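Local coordinates for protein sugar phosphate isomerase/epimerase (Parabacteroides distasonis, PDB 3OBE) that probably acts as a sugar phosphate isomerase or epimerase of the xylose isomerase-like TIM-barrel family, its substrate not established, at residues T11-L25 with V291-K305. Numbering follows the deposited sequence.
Sequences TDAVSSATAGKKMGL and VEKSAAYLQAAPFVK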
ATOM      1  N   THR A  11     -11.931 -20.599  -4.889  1.00 54.80           N
ATOM      2  CA  THR A  11     -12.144 -20.699  -6.330  1.00 53.91           C
ATOM      3  C   THR A  11     -11.143 -21.685  -6.995  1.00 53.16           C
ATOM      4  O   THR A  11     -11.443 -22.256  -8.059  1.00 54.35           O
ATOM      5  CB  THR A  11     -12.123 -19.278  -6.974  1.00 53.23           C
ATOM      6  OG1 THR A  11     -10.846 -18.677  -6.770  1.00 51.70           O
ATOM      7  CG2 THR A  11     -13.204 -18.365  -6.339  1.00 52.93           C
ATOM      8  N   ASP A  12      -9.990 -21.923  -6.352  1.00 50.87           N
ATOM      9  CA  ASP A  12      -8.956 -22.878  -6.861  1.00 49.45           C
ATOM     10  C   ASP A  12      -9.044 -24.330  -6.330  1.00 48.96           C
ATOM     11  O   ASP A  12      -8.221 -25.175  -6.713  1.00 49.48           O
ATOM     12  CB  ASP A  12      -7.541 -22.351  -6.569  1.00 48.65           C
ATOM     13  CG  ASP A  12      -7.231 -22.307  -5.068  1.00 47.95           C
ATOM     14  OD1 ASP A  12      -8.129 -21.858  -4.303  1.00 47.45           O
ATOM     15  OD2 ASP A  12      -6.106 -22.706  -4.668  1.00 40.11           O
ATOM     16  N   ALA A  13     -10.021 -24.617  -5.461  1.00 46.63           N
ATOM     17  CA  ALA A  13     -10.255 -25.980  -4.970  1.00 45.64           C
ATOM     18  C   ALA A  13     -11.734 -26.176  -4.650  1.00 43.71           C
ATOM     19  O   ALA A  13     -12.386 -25.259  -4.114  1.00 42.59           O
ATOM     20  CB  ALA A  13      -9.397 -26.259  -3.728  1.00 46.19           C
ATOM     21  N   VAL A  14     -12.255 -27.366  -4.983  1.00 41.75           N
ATOM     22  CA  VAL A  14     -13.673 -27.680  -4.782  1.00 39.44           C
ATOM     23  C   VAL A  14     -14.011 -28.010  -3.316  1.00 36.89           C
ATOM     24  O   VAL A  14     -15.185 -27.863  -2.894  1.00 38.40           O
ATOM     25  CB  VAL A  14     -14.173 -28.820  -5.739  1.00 41.02           C
ATOM     26  CG1 VAL A  14     -14.091 -28.363  -7.181  1.00 42.62           C
ATOM     27  CG2 VAL A  14     -13.378 -30.136  -5.540  1.00 42.20           C
ATOM     28  N   SER A  15     -13.010 -28.425  -2.527  1.00 31.64           N
ATOM     29  CA  SER A  15     -13.262 -28.890  -1.140  1.00 27.96           C
ATOM     30  C   SER A  15     -13.936 -27.838  -0.250  1.00 24.87           C
ATOM     31  O   SER A  15     -13.496 -26.679  -0.259  1.00 22.36           O
ATOM     32  CB  SER A  15     -11.927 -29.284  -0.481  1.00 28.41           C
ATOM     33  OG  SER A  15     -12.041 -29.338   0.911  1.00 24.64           O
ATOM     34  N   SER A  16     -14.917 -28.276   0.540  1.00 25.29           N
ATOM     35  CA  SER A  16     -15.606 -27.342   1.432  0.70 25.35           C
ATOM     36  C   SER A  16     -14.775 -26.970   2.687  1.00 25.93           C
ATOM     37  O   SER A  16     -15.204 -26.136   3.513  1.00 25.79           O
ATOM     38  CB  SER A  16     -16.948 -27.829   1.816  0.70 25.90           C
ATOM     39  OG  SER A  16     -16.895 -29.066   2.516  0.70 27.64           O
ATOM     40  N   ALA A  17     -13.578 -27.557   2.804  1.00 24.11           N
ATOM     41  CA  ALA A  17     -12.653 -27.190   3.853  1.00 22.12           C
ATOM     42  C   ALA A  17     -11.561 -26.264   3.443  1.00 21.59           C
ATOM     43  O   ALA A  17     -10.827 -25.824   4.302  1.00 21.71           O
ATOM     44  CB  ALA A  17     -12.087 -28.508   4.562  1.00 23.31           C
ATOM     45  N   THR A  18     -11.464 -25.875   2.161  1.00 20.93           N
ATOM     46  CA  THR A  18     -10.378 -25.054   1.692  1.00 21.02           C
ATOM     47  C   THR A  18     -10.684 -23.600   1.898  1.00 22.19           C
ATOM     48  O   THR A  18     -11.654 -23.131   1.326  1.00 23.84           O
ATOM     49  CB  THR A  18     -10.164 -25.250   0.181  1.00 21.85           C
ATOM     50  OG1 THR A  18     -10.049 -26.650  -0.067  1.00 24.26           O
ATOM     51  CG2 THR A  18      -8.966 -24.437  -0.329  1.00 20.67           C
ATOM     52  N   ALA A  19      -9.880 -22.926   2.724  1.00 21.18           N
ATOM     53  CA  ALA A  19      -9.944 -21.465   2.926  1.00 22.14           C
ATOM     54  C   ALA A  19      -9.621 -20.743   1.653  1.00 22.49           C
ATOM     55  O   ALA A  19      -8.720 -21.145   0.871  1.00 21.69           O
ATOM     56  CB  ALA A  19      -8.991 -21.027   4.015  1.00 21.47           C
ATOM     57  N   GLY A  20     -10.321 -19.628   1.426  1.00 23.33           N
ATOM     58  CA  GLY A  20      -9.897 -18.745   0.339  1.00 22.00           C
ATOM     59  C   GLY A  20      -8.506 -18.257   0.604  1.00 21.36           C
ATOM     60  O   GLY A  20      -8.120 -18.047   1.752  1.00 21.45           O
ATOM     61  N   LYS A  21      -7.745 -18.011  -0.453  1.00 20.68           N
ATOM     62  CA  LYS A  21      -6.465 -17.331  -0.336  1.00 21.64           C
ATOM     63  C   LYS A  21      -6.694 -15.913   0.151  1.00 21.42           C
ATOM     64  O   LYS A  21      -7.648 -15.257  -0.257  1.00 22.94           O
ATOM     65  CB  LYS A  21      -5.773 -17.261  -1.695  1.00 21.97           C
ATOM     66  CG  LYS A  21      -5.386 -18.560  -2.250  1.00 21.89           C
ATOM     67  CD  LYS A  21      -4.481 -18.377  -3.507  1.00 23.19           C
ATOM     68  CE  LYS A  21      -4.412 -19.642  -4.300  1.00 24.34           C
ATOM     69  NZ  LYS A  21      -3.551 -19.446  -5.504  1.00 22.61           N
ATOM     70  N   LYS A  22      -5.815 -15.439   1.015  1.00 20.89           N
ATOM     71  CA  LYS A  22      -5.938 -14.087   1.523  1.00 21.03           C
ATOM     72  C   LYS A  22      -5.385 -13.156   0.447  1.00 19.46           C
ATOM     73  O   LYS A  22      -4.285 -13.359  -0.109  1.00 18.51           O
ATOM     74  CB  LYS A  22      -5.216 -13.911   2.866  1.00 22.19           C
ATOM     75  CG  LYS A  22      -5.686 -14.835   3.989  1.00 28.33           C
ATOM     76  CD  LYS A  22      -7.133 -14.550   4.473  1.00 34.21           C
ATOM     77  CE  LYS A  22      -7.696 -15.669   5.393  1.00 39.69           C
ATOM     78  NZ  LYS A  22      -8.509 -16.759   4.666  1.00 41.46           N
HETATM   79  N   MSE A  23      -6.169 -12.165   0.116  1.00 16.93           N
HETATM   80  CA  MSE A  23      -5.868 -11.327  -1.031  1.00 16.80           C
HETATM   81  C   MSE A  23      -6.480  -9.947  -0.840  1.00 14.90           C
HETATM   82  O   MSE A  23      -7.683  -9.806  -0.601  1.00 14.53           O
HETATM   83  CB  MSE A  23      -6.418 -11.980  -2.317  1.00 17.48           C
HETATM   84  CG  MSE A  23      -6.292 -11.134  -3.503  1.00 21.10           C
HETATM   85 SE   MSE A  23      -6.960 -12.249  -5.012  0.75 26.42          SE
HETATM   86  CE  MSE A  23      -8.687 -12.084  -4.721  1.00 20.12           C
ATOM     87  N   GLY A  24      -5.646  -8.914  -0.939  1.00 14.66           N
ATOM     88  CA  GLY A  24      -6.143  -7.564  -0.781  1.00 13.57           C
ATOM     89  C   GLY A  24      -6.300  -6.762  -2.055  1.00 12.89           C
ATOM     90  O   GLY A  24      -5.715  -7.080  -3.112  1.00 13.02           O
ATOM     91  N   LEU A  25      -7.075  -5.695  -1.920  1.00 12.49           N
ATOM     92  CA  LEU A  25      -7.305  -4.741  -3.013  1.00 12.53           C
ATOM     93  C   LEU A  25      -7.226  -3.342  -2.469  1.00 12.76           C
ATOM     94  O   LEU A  25      -7.898  -3.030  -1.469  1.00 13.55           O
ATOM     95  CB  LEU A  25      -8.731  -4.926  -3.615  1.00 13.15           C
ATOM     96  CG  LEU A  25      -9.091  -3.937  -4.744  1.00 13.13           C
ATOM     97  CD1 LEU A  25      -8.262  -4.186  -5.999  1.00 13.23           C
ATOM     98  CD2 LEU A  25     -10.566  -3.993  -5.111  1.00 14.77           C
ATOM     99  N   VAL A 291     -10.222  -5.894 -12.023  1.00 14.34           N
ATOM    100  CA  VAL A 291     -10.065  -6.344 -10.641  1.00 14.62           C
ATOM    101  C   VAL A 291     -10.496  -7.813 -10.496  1.00 15.41           C
ATOM    102  O   VAL A 291      -9.834  -8.602  -9.845  1.00 16.02           O
ATOM    103  CB  VAL A 291     -10.844  -5.379  -9.699  1.00 15.96           C
ATOM    104  CG1 VAL A 291     -11.120  -6.018  -8.400  1.00 18.39           C
ATOM    105  CG2 VAL A 291     -10.042  -4.035  -9.588  1.00 13.40           C
ATOM    106  N   GLU A 292     -11.580  -8.180 -11.153  1.00 15.87           N
ATOM    107  CA  GLU A 292     -12.064  -9.569 -11.125  1.00 16.62           C
ATOM    108  C   GLU A 292     -11.109 -10.535 -11.836  1.00 17.15           C
ATOM    109  O   GLU A 292     -10.820 -11.608 -11.305  1.00 18.75           O
ATOM    110  CB  GLU A 292     -13.443  -9.617 -11.743  1.00 17.35           C
ATOM    111  CG  GLU A 292     -14.475  -9.032 -10.817  1.00 19.26           C
ATOM    112  CD  GLU A 292     -15.865  -9.043 -11.378  1.00 24.99           C
ATOM    113  OE1 GLU A 292     -16.041  -8.826 -12.614  1.00 26.14           O
ATOM    114  OE2 GLU A 292     -16.800  -9.280 -10.576  1.00 26.95           O
ATOM    115  N   LYS A 293     -10.624 -10.144 -12.998  1.00 18.02           N
ATOM    116  CA  LYS A 293      -9.692 -10.946 -13.777  1.00 18.34           C
ATOM    117  C   LYS A 293      -8.335 -11.075 -13.078  1.00 17.23           C
ATOM    118  O   LYS A 293      -7.702 -12.137 -13.146  1.00 17.67           O
ATOM    119  CB  LYS A 293      -9.540 -10.415 -15.197  1.00 18.10           C
ATOM    120  CG  LYS A 293     -10.788 -10.824 -16.029  1.00 19.25           C
ATOM    121  CD  LYS A 293     -10.735 -10.426 -17.442  1.00 24.76           C
ATOM    122  CE  LYS A 293     -11.849 -11.205 -18.166  1.00 28.79           C
ATOM    123  NZ  LYS A 293     -12.460 -10.465 -19.205  1.00 33.53           N
ATOM    124  N   SER A 294      -7.922 -10.039 -12.365  1.00 17.14           N
ATOM    125  CA  SER A 294      -6.706 -10.061 -11.528  1.00 15.42           C
ATOM    126  C   SER A 294      -6.865 -11.080 -10.430  1.00 16.41           C
ATOM    127  O   SER A 294      -5.974 -11.942 -10.198  1.00 15.92           O
ATOM    128  CB  SER A 294      -6.378  -8.675 -10.973  1.00 15.69           C
ATOM    129  OG  SER A 294      -6.121  -7.767 -12.037  1.00 14.48           O
ATOM    130  N   ALA A 295      -8.028 -11.049  -9.795  1.00 15.95           N
ATOM    131  CA  ALA A 295      -8.340 -12.008  -8.730  1.00 17.80           C
ATOM    132  C   ALA A 295      -8.290 -13.413  -9.298  1.00 18.75           C
ATOM    133  O   ALA A 295      -7.739 -14.293  -8.642  1.00 20.07           O
ATOM    134  CB  ALA A 295      -9.725 -11.721  -8.071  1.00 17.70           C
ATOM    135  N   ALA A 296      -8.862 -13.626 -10.493  1.00 18.13           N
ATOM    136  CA  ALA A 296      -8.915 -14.966 -11.095  1.00 19.76           C
ATOM    137  C   ALA A 296      -7.482 -15.528 -11.317  1.00 19.53           C
ATOM    138  O   ALA A 296      -7.216 -16.729 -11.059  1.00 19.34           O
ATOM    139  CB  ALA A 296      -9.765 -14.960 -12.420  1.00 20.54           C
ATOM    140  N   TYR A 297      -6.564 -14.674 -11.718  1.00 18.34           N
ATOM    141  CA  TYR A 297      -5.163 -15.075 -11.917  1.00 17.86           C
ATOM    142  C   TYR A 297      -4.519 -15.491 -10.606  1.00 17.81           C
ATOM    143  O   TYR A 297      -3.853 -16.534 -10.509  1.00 19.86           O
ATOM    144  CB  TYR A 297      -4.393 -13.905 -12.519  1.00 17.76           C
ATOM    145  CG  TYR A 297      -2.889 -14.093 -12.622  1.00 16.25           C
ATOM    146  CD1 TYR A 297      -2.313 -14.839 -13.641  1.00 18.59           C
ATOM    147  CD2 TYR A 297      -2.055 -13.491 -11.684  1.00 16.76           C
ATOM    148  CE1 TYR A 297      -0.958 -14.971 -13.720  1.00 18.80           C
ATOM    149  CE2 TYR A 297      -0.707 -13.593 -11.785  1.00 18.48           C
ATOM    150  CZ  TYR A 297      -0.161 -14.334 -12.787  1.00 18.87           C
ATOM    151  OH  TYR A 297       1.224 -14.424 -12.862  1.00 22.24           O
ATOM    152  N   LEU A 298      -4.722 -14.686  -9.584  1.00 17.46           N
ATOM    153  CA  LEU A 298      -4.028 -14.913  -8.314  1.00 18.04           C
ATOM    154  C   LEU A 298      -4.622 -16.137  -7.620  1.00 19.76           C
ATOM    155  O   LEU A 298      -3.902 -16.915  -6.982  1.00 19.90           O
ATOM    156  CB  LEU A 298      -4.141 -13.693  -7.426  1.00 17.31           C
ATOM    157  CG  LEU A 298      -3.362 -12.460  -7.920  1.00 18.08           C
ATOM    158  CD1 LEU A 298      -3.683 -11.260  -7.024  1.00 18.72           C
ATOM    159  CD2 LEU A 298      -1.803 -12.728  -7.986  1.00 18.33           C
ATOM    160  N   GLN A 299      -5.937 -16.295  -7.736  1.00 20.43           N
ATOM    161  CA  GLN A 299      -6.594 -17.408  -7.115  1.00 21.49           C
ATOM    162  C   GLN A 299      -6.154 -18.712  -7.784  1.00 22.51           C
ATOM    163  O   GLN A 299      -5.998 -19.718  -7.089  1.00 23.61           O
ATOM    164  CB  GLN A 299      -8.105 -17.270  -7.188  1.00 23.48           C
ATOM    165  CG  GLN A 299      -8.617 -16.081  -6.387  1.00 25.95           C
ATOM    166  CD  GLN A 299      -8.891 -16.400  -4.936  1.00 33.13           C
ATOM    167  OE1 GLN A 299      -8.267 -15.835  -4.008  1.00 35.82           O
ATOM    168  NE2 GLN A 299      -9.839 -17.267  -4.728  1.00 36.07           N
ATOM    169  N   ALA A 300      -5.974 -18.720  -9.113  1.00 21.98           N
ATOM    170  CA  ALA A 300      -5.585 -19.954  -9.834  1.00 23.29           C
ATOM    171  C   ALA A 300      -4.069 -20.202  -9.797  1.00 23.55           C
ATOM    172  O   ALA A 300      -3.628 -21.304 -10.090  1.00 24.86           O
ATOM    173  CB  ALA A 300      -6.063 -19.880 -11.288  1.00 23.93           C
ATOM    174  N   ALA A 301      -3.287 -19.180  -9.475  1.00 21.01           N
ATOM    175  CA  ALA A 301      -1.821 -19.273  -9.576  1.00 21.39           C
ATOM    176  C   ALA A 301      -1.319 -20.213  -8.471  1.00 22.99           C
ATOM    177  O   ALA A 301      -1.545 -19.959  -7.311  1.00 21.44           O
ATOM    178  CB  ALA A 301      -1.225 -17.920  -9.398  1.00 20.01           C
ATOM    179  N   PRO A 302      -0.592 -21.272  -8.833  1.00 24.77           N
ATOM    180  CA  PRO A 302      -0.115 -22.120  -7.765  1.00 26.37           C
ATOM    181  C   PRO A 302       0.999 -21.525  -6.905  1.00 25.33           C
ATOM    182  O   PRO A 302       1.219 -22.018  -5.786  1.00 27.04           O
ATOM    183  CB  PRO A 302       0.367 -23.376  -8.479  1.00 27.91           C
ATOM    184  CG  PRO A 302       0.598 -22.957  -9.859  1.00 29.59           C
ATOM    185  CD  PRO A 302      -0.316 -21.828 -10.163  1.00 25.86           C
ATOM    186  N   PHE A 303       1.687 -20.487  -7.395  1.00 23.78           N
ATOM    187  CA  PHE A 303       2.719 -19.816  -6.620  1.00 22.83           C
ATOM    188  C   PHE A 303       2.194 -18.777  -5.642  1.00 22.25           C
ATOM    189  O   PHE A 303       2.973 -18.186  -4.871  1.00 21.10           O
ATOM    190  CB  PHE A 303       3.748 -19.149  -7.585  1.00 22.05           C
ATOM    191  CG  PHE A 303       3.105 -18.348  -8.678  1.00 19.89           C
ATOM    192  CD1 PHE A 303       2.795 -17.011  -8.500  1.00 20.90           C
ATOM    193  CD2 PHE A 303       2.843 -18.940  -9.902  1.00 21.78           C
ATOM    194  CE1 PHE A 303       2.212 -16.279  -9.525  1.00 20.67           C
ATOM    195  CE2 PHE A 303       2.216 -18.227 -10.926  1.00 24.26           C
ATOM    196  CZ  PHE A 303       1.920 -16.908 -10.732  1.00 19.03           C
ATOM    197  N   VAL A 304       0.882 -18.516  -5.694  1.00 21.09           N
ATOM    198  CA  VAL A 304       0.216 -17.619  -4.750  1.00 20.87           C
ATOM    199  C   VAL A 304      -0.448 -18.506  -3.717  1.00 22.30           C
ATOM    200  O   VAL A 304      -1.152 -19.447  -4.068  1.00 22.29           O
ATOM    201  CB  VAL A 304      -0.806 -16.725  -5.423  1.00 19.53           C
ATOM    202  CG1 VAL A 304      -1.562 -15.836  -4.382  1.00 19.62           C
ATOM    203  CG2 VAL A 304      -0.125 -15.845  -6.535  1.00 18.18           C
ATOM    204  N   LYS A 305      -0.134 -18.233  -2.452  1.00 24.18           N
ATOM    205  CA  LYS A 305      -0.523 -19.091  -1.346  1.00 27.89           C
ATOM    206  C   LYS A 305      -1.801 -18.576  -0.737  1.00 28.69           C
ATOM    207  O   LYS A 305      -2.170 -17.404  -0.926  1.00 29.25           O
ATOM    208  CB  LYS A 305       0.575 -19.151  -0.278  1.00 29.66           C
ATOM    209  CG  LYS A 305       1.882 -19.854  -0.716  1.00 33.75           C
ATOM    210  CD  LYS A 305       1.710 -20.867  -1.889  1.00 38.92           C
ATOM    211  CE  LYS A 305       3.051 -21.423  -2.412  1.00 41.58           C
ATOM    212  NZ  LYS A 305       2.838 -22.686  -3.152  1.00 44.38           N
ATOM    213  OXT LYS A 305      -2.483 -19.383  -0.098  1.00 31.00           O
TER
HETATM  214  O   HOH W   1      -9.077 -18.909  -2.851  1.00 31.35           O
HETATM  215  O   HOH W   2      -3.148 -14.769  -1.921  1.00 27.80           O
HETATM  216  O   HOH W   3      -3.780 -17.224   1.817  1.00 33.93           O
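Lys-21 sends its side chain to the carbonyl oxygens of Leu-298, Gln-299 and Val-304, at the C-terminal end of helix 287-300 and in the turn that follows. CG lies anti to the carbonyl carbon (chi1 -65°) and the chain is extended from there on, which brings the ammonium group among main-chain oxygens. Lys-21 NZ donates to Leu-298 O at 3.0 Å, in the carbonyl plane, and to Gln-299 O at 2.9 Å, where it stands well above that residue's own carbonyl plane. A third bond runs from Lys-21 NZ to Val-304 O at 2.8 Å, on the last residue of the type I turn 301-304, and again the donor stands out of the carbonyl plane.

The Gln-299 side chain reaches back to Thr-11, while its OE1 stays near Lys-21 CB and Met-23 CE. Bent at chi2 (-87°), it crosses the side chain of Thr-11 at about a right angle, and Gln-299 NE2 donates to Thr-11 OG1 over 2.7 Å, nearly straight at 167° and close to the amide plane. Water 1 accepts from Lys-21 N and, weakly, from Gln-299 NE2. Two further waters link the backbone of Lys-22 to the C-terminal carboxylate of Lys-305.

The apolar part lies deeper. Selenomethionine Met-23 puts CE 3.5 Å from Ala-295 CB, while its SE rests 4.0 Å from Leu-298 CD1; Tyr-50 and Tyr-274 also pack against this residue. Further along, Leu-25 CD2 meets Val-291 CG1 at 3.9 Å, and Leu-45 of helix 38-48 touches both residues.

The contact thus packs the last helix and the C-terminal tail against the lead-in to strand 24-26, outside the place where the first and last TIM-barrel strands lie side by side. A buried lysine ammonium at a helix C-terminus faces the negative end of the helix dipole and several carbonyl oxygens, an environment that would probably favour its protonated form.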